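Local coordinates for protein beta-N-acetylhexosaminidase (Mycobacterium smegmatis, PDB 4YYF) that probably hydrolyses terminal non-reducing N-acetyl-D-hexosamine residues from N-acetyl-beta-D-hexosaminides, as a member of glycosyl hydrolase family 3, at residues Lys130-Val135 and Val182-Gly187. The protein carries 1 engineered substitution. Numbering follows the deposited sequence.
Sequences KTADEV and VTEYAG
A capping box formed by Thr-131 and Glu-134 starts helix 132-148 of the TIM-barrel-type domain, and Tyr-185 of helix 179-196 reaches across to the turn just ahead of it. Tyr-185 OH donates to the backbone oxygen Lys-130 O at 2.7 Å, in the carbonyl plane with a C=O...OH angle of 148°. This single bond ties helix 179-196 to the main chain linking helix 123-129 to helix 132-148. Lys-130 O lies at the ring edge, in plane, whereas Ala-132 CA sits over one face. Also at the ring edge, near its plane, Val-135 CG2 packs against Tyr-185 CD2 at 3.6 Å, the two side chains crossing at about a right angle. Leu-126 and Ala-127 of helix 123-129 touch Val-135 and Tyr-185 respectively, so Tyr-185 lies where helices 123-129, 132-148 and 179-196 meet; Phe-175, from a loop, also touches it.

The cap itself is reciprocal: Glu-134 N donates to Thr-131 OG1 at 3.1 Å, and Thr-131 N to the anti lone pair of Glu-134 OE1 at 2.8 Å, in a nearly straight bond (167°). Thr-131 N belongs to the same peptide group as Lys-130 O, which is thus held at both ends, by Glu-134 OE1 and by Tyr-185 OH. Glu-184, one residue before the tyrosine, makes a second, partly water-mediated link, to Ala-132. Its CG stands anti to the backbone N and the chain runs on extended; CG, CD and OE2 all approach Ala-132 CB, OE2 at 3.5 Å. A water completes this side of the partly solvent-exposed contact, accepting from Ala-132 N, at the first turn of the helix, at 2.7 Å and donating to Glu-184 OE2 at 3.1 Å.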
ATOM      1  N   LYS A 130     -11.373  -9.796  21.531  1.00 22.62           N
ATOM      2  CA  LYS A 130     -11.720  -8.394  21.743  1.00 21.80           C
ATOM      3  C   LYS A 130     -13.020  -8.008  21.038  1.00 24.79           C
ATOM      4  O   LYS A 130     -13.412  -8.622  20.042  1.00 23.52           O
ATOM      5  CB  LYS A 130     -10.607  -7.480  21.215  1.00 24.41           C
ATOM      6  CG  LYS A 130      -9.210  -7.792  21.742  1.00 27.90           C
ATOM      7  CD  LYS A 130      -9.051  -7.323  23.175  1.00 28.18           C
ATOM      8  CE  LYS A 130      -7.744  -7.835  23.773  1.00 35.77           C
ATOM      9  NZ  LYS A 130      -7.589  -7.408  25.191  1.00 37.73           N
ATOM     10  N   THR A 131     -13.687  -6.981  21.554  1.00 19.97           N
ATOM     11  CA  THR A 131     -14.825  -6.410  20.840  1.00 22.43           C
ATOM     12  C   THR A 131     -14.278  -5.487  19.767  1.00 25.37           C
ATOM     13  O   THR A 131     -13.117  -5.054  19.838  1.00 21.59           O
ATOM     14  CB  THR A 131     -15.722  -5.586  21.755  1.00 23.53           C
ATOM     15  OG1 THR A 131     -14.989  -4.442  22.210  1.00 24.87           O
ATOM     16  CG2 THR A 131     -16.178  -6.417  22.946  1.00 24.32           C
ATOM     17  N   ALA A 132     -15.109  -5.171  18.777  1.00 20.86           N
ATOM     18  CA  ALA A 132     -14.722  -4.197  17.765  1.00 24.18           C
ATOM     19  C   ALA A 132     -14.353  -2.839  18.370  1.00 20.97           C
ATOM     20  O   ALA A 132     -13.468  -2.164  17.857  1.00 18.55           O
ATOM     21  CB  ALA A 132     -15.821  -4.040  16.728  1.00 26.71           C
ATOM     22  N   ASP A 133     -15.034  -2.419  19.439  1.00 21.08           N
ATOM     23  CA  ASP A 133     -14.698  -1.133  20.062  1.00 25.19           C
ATOM     24  C   ASP A 133     -13.319  -1.174  20.706  1.00 24.22           C
ATOM     25  O   ASP A 133     -12.586  -0.176  20.700  1.00 22.00           O
ATOM     26  CB  ASP A 133     -15.741  -0.724  21.106  1.00 29.38           C
ATOM     27  CG  ASP A 133     -17.061  -0.308  20.480  1.00 43.91           C
ATOM     28  OD1 ASP A 133     -17.075   0.015  19.272  1.00 45.22           O
ATOM     29  OD2 ASP A 133     -18.085  -0.300  21.203  1.00 49.74           O
ATOM     30  N   GLU A 134     -12.978  -2.327  21.276  1.00 20.68           N
ATOM     31  CA  GLU A 134     -11.645  -2.531  21.843  1.00 19.86           C
ATOM     32  C   GLU A 134     -10.568  -2.492  20.766  1.00 18.48           C
ATOM     33  O   GLU A 134      -9.476  -1.945  20.984  1.00 21.02           O
ATOM     34  CB  GLU A 134     -11.584  -3.855  22.615  1.00 18.96           C
ATOM     35  CG  GLU A 134     -12.334  -3.814  23.929  1.00 24.20           C
ATOM     36  CD  GLU A 134     -12.338  -5.140  24.652  1.00 28.40           C
ATOM     37  OE1 GLU A 134     -12.588  -6.175  24.008  1.00 26.50           O
ATOM     38  OE2 GLU A 134     -12.090  -5.148  25.872  1.00 33.80           O
ATOM     39  N   VAL A 135     -10.866  -3.069  19.603  1.00 17.61           N
ATOM     40  CA  VAL A 135      -9.906  -3.063  18.494  1.00 16.72           C
ATOM     41  C   VAL A 135      -9.708  -1.635  17.983  1.00 19.43           C
ATOM     42  O   VAL A 135      -8.583  -1.231  17.660  1.00 18.18           O
ATOM     43  CB  VAL A 135     -10.324  -4.044  17.346  1.00 18.01           C
ATOM     44  CG1 VAL A 135      -9.437  -3.869  16.121  1.00 17.81           C
ATOM     45  CG2 VAL A 135     -10.246  -5.493  17.830  1.00 19.22           C
ATOM     46  N   VAL A 182     -14.873  -9.495   9.117  1.00 20.30           N
ATOM     47  CA  VAL A 182     -13.769  -8.689   8.613  1.00 20.34           C
ATOM     48  C   VAL A 182     -14.180  -7.226   8.531  1.00 21.54           C
ATOM     49  O   VAL A 182     -13.454  -6.345   8.989  1.00 21.07           O
ATOM     50  CB  VAL A 182     -13.254  -9.183   7.243  1.00 21.09           C
ATOM     51  CG1 VAL A 182     -12.282  -8.166   6.634  1.00 20.00           C
ATOM     52  CG2 VAL A 182     -12.580 -10.544   7.394  1.00 19.73           C
ATOM     53  N   THR A 183     -15.360  -6.972   7.977  1.00 19.30           N
ATOM     54  CA  THR A 183     -15.829  -5.594   7.831  1.00 20.64           C
ATOM     55  C   THR A 183     -15.885  -4.878   9.176  1.00 18.72           C
ATOM     56  O   THR A 183     -15.395  -3.761   9.318  1.00 20.72           O
ATOM     57  CB  THR A 183     -17.201  -5.550   7.166  1.00 22.47           C
ATOM     58  OG1 THR A 183     -17.115  -6.196   5.886  1.00 21.67           O
ATOM     59  CG2 THR A 183     -17.668  -4.105   6.993  1.00 21.47           C
ATOM     60  N   GLU A 184     -16.472  -5.531  10.173  1.00 18.79           N
ATOM     61  CA  GLU A 184     -16.558  -4.935  11.500  1.00 19.94           C
ATOM     62  C   GLU A 184     -15.184  -4.674  12.107  1.00 20.62           C
ATOM     63  O   GLU A 184     -14.897  -3.559  12.538  1.00 17.71           O
ATOM     64  CB  GLU A 184     -17.376  -5.825  12.438  1.00 21.35           C
ATOM     65  CG  GLU A 184     -17.761  -5.134  13.724  1.00 25.52           C
ATOM     66  CD  GLU A 184     -18.407  -6.073  14.720  1.00 35.98           C
ATOM     67  OE1 GLU A 184     -18.458  -7.294  14.447  1.00 37.60           O
ATOM     68  OE2 GLU A 184     -18.856  -5.583  15.779  1.00 40.23           O
ATOM     69  N   TYR A 185     -14.328  -5.692  12.131  1.00 19.46           N
ATOM     70  CA  TYR A 185     -13.053  -5.574  12.834  1.00 18.96           C
ATOM     71  C   TYR A 185     -11.992  -4.787  12.069  1.00 17.44           C
ATOM     72  O   TYR A 185     -11.338  -3.894  12.635  1.00 15.45           O
ATOM     73  CB  TYR A 185     -12.540  -6.955  13.273  1.00 19.51           C
ATOM     74  CG  TYR A 185     -13.228  -7.451  14.511  1.00 23.71           C
ATOM     75  CD1 TYR A 185     -14.493  -8.029  14.446  1.00 23.39           C
ATOM     76  CD2 TYR A 185     -12.624  -7.325  15.756  1.00 21.53           C
ATOM     77  CE1 TYR A 185     -15.138  -8.474  15.595  1.00 28.19           C
ATOM     78  CE2 TYR A 185     -13.259  -7.762  16.909  1.00 22.05           C
ATOM     79  CZ  TYR A 185     -14.508  -8.335  16.820  1.00 26.36           C
ATOM     80  OH  TYR A 185     -15.120  -8.768  17.967  1.00 27.03           O
ATOM     81  N   ALA A 186     -11.813  -5.082  10.784  1.00 15.52           N
ATOM     82  CA  ALA A 186     -10.871  -4.275  10.003  1.00 16.54           C
ATOM     83  C   ALA A 186     -11.361  -2.827   9.921  1.00 14.02           C
ATOM     84  O   ALA A 186     -10.565  -1.882   9.917  1.00 17.26           O
ATOM     85  CB  ALA A 186     -10.678  -4.850   8.608  1.00 15.51           C
ATOM     86  N   GLY A 187     -12.673  -2.655   9.826  1.00 14.05           N
ATOM     87  CA  GLY A 187     -13.242  -1.314   9.799  1.00 15.98           C
ATOM     88  C   GLY A 187     -12.875  -0.533  11.050  1.00 15.88           C
ATOM     89  O   GLY A 187     -12.520   0.654  10.986  1.00 18.24           O
TER
HETATM   90  O   HOH W   1     -17.614  -6.151  18.559  1.00 28.90           O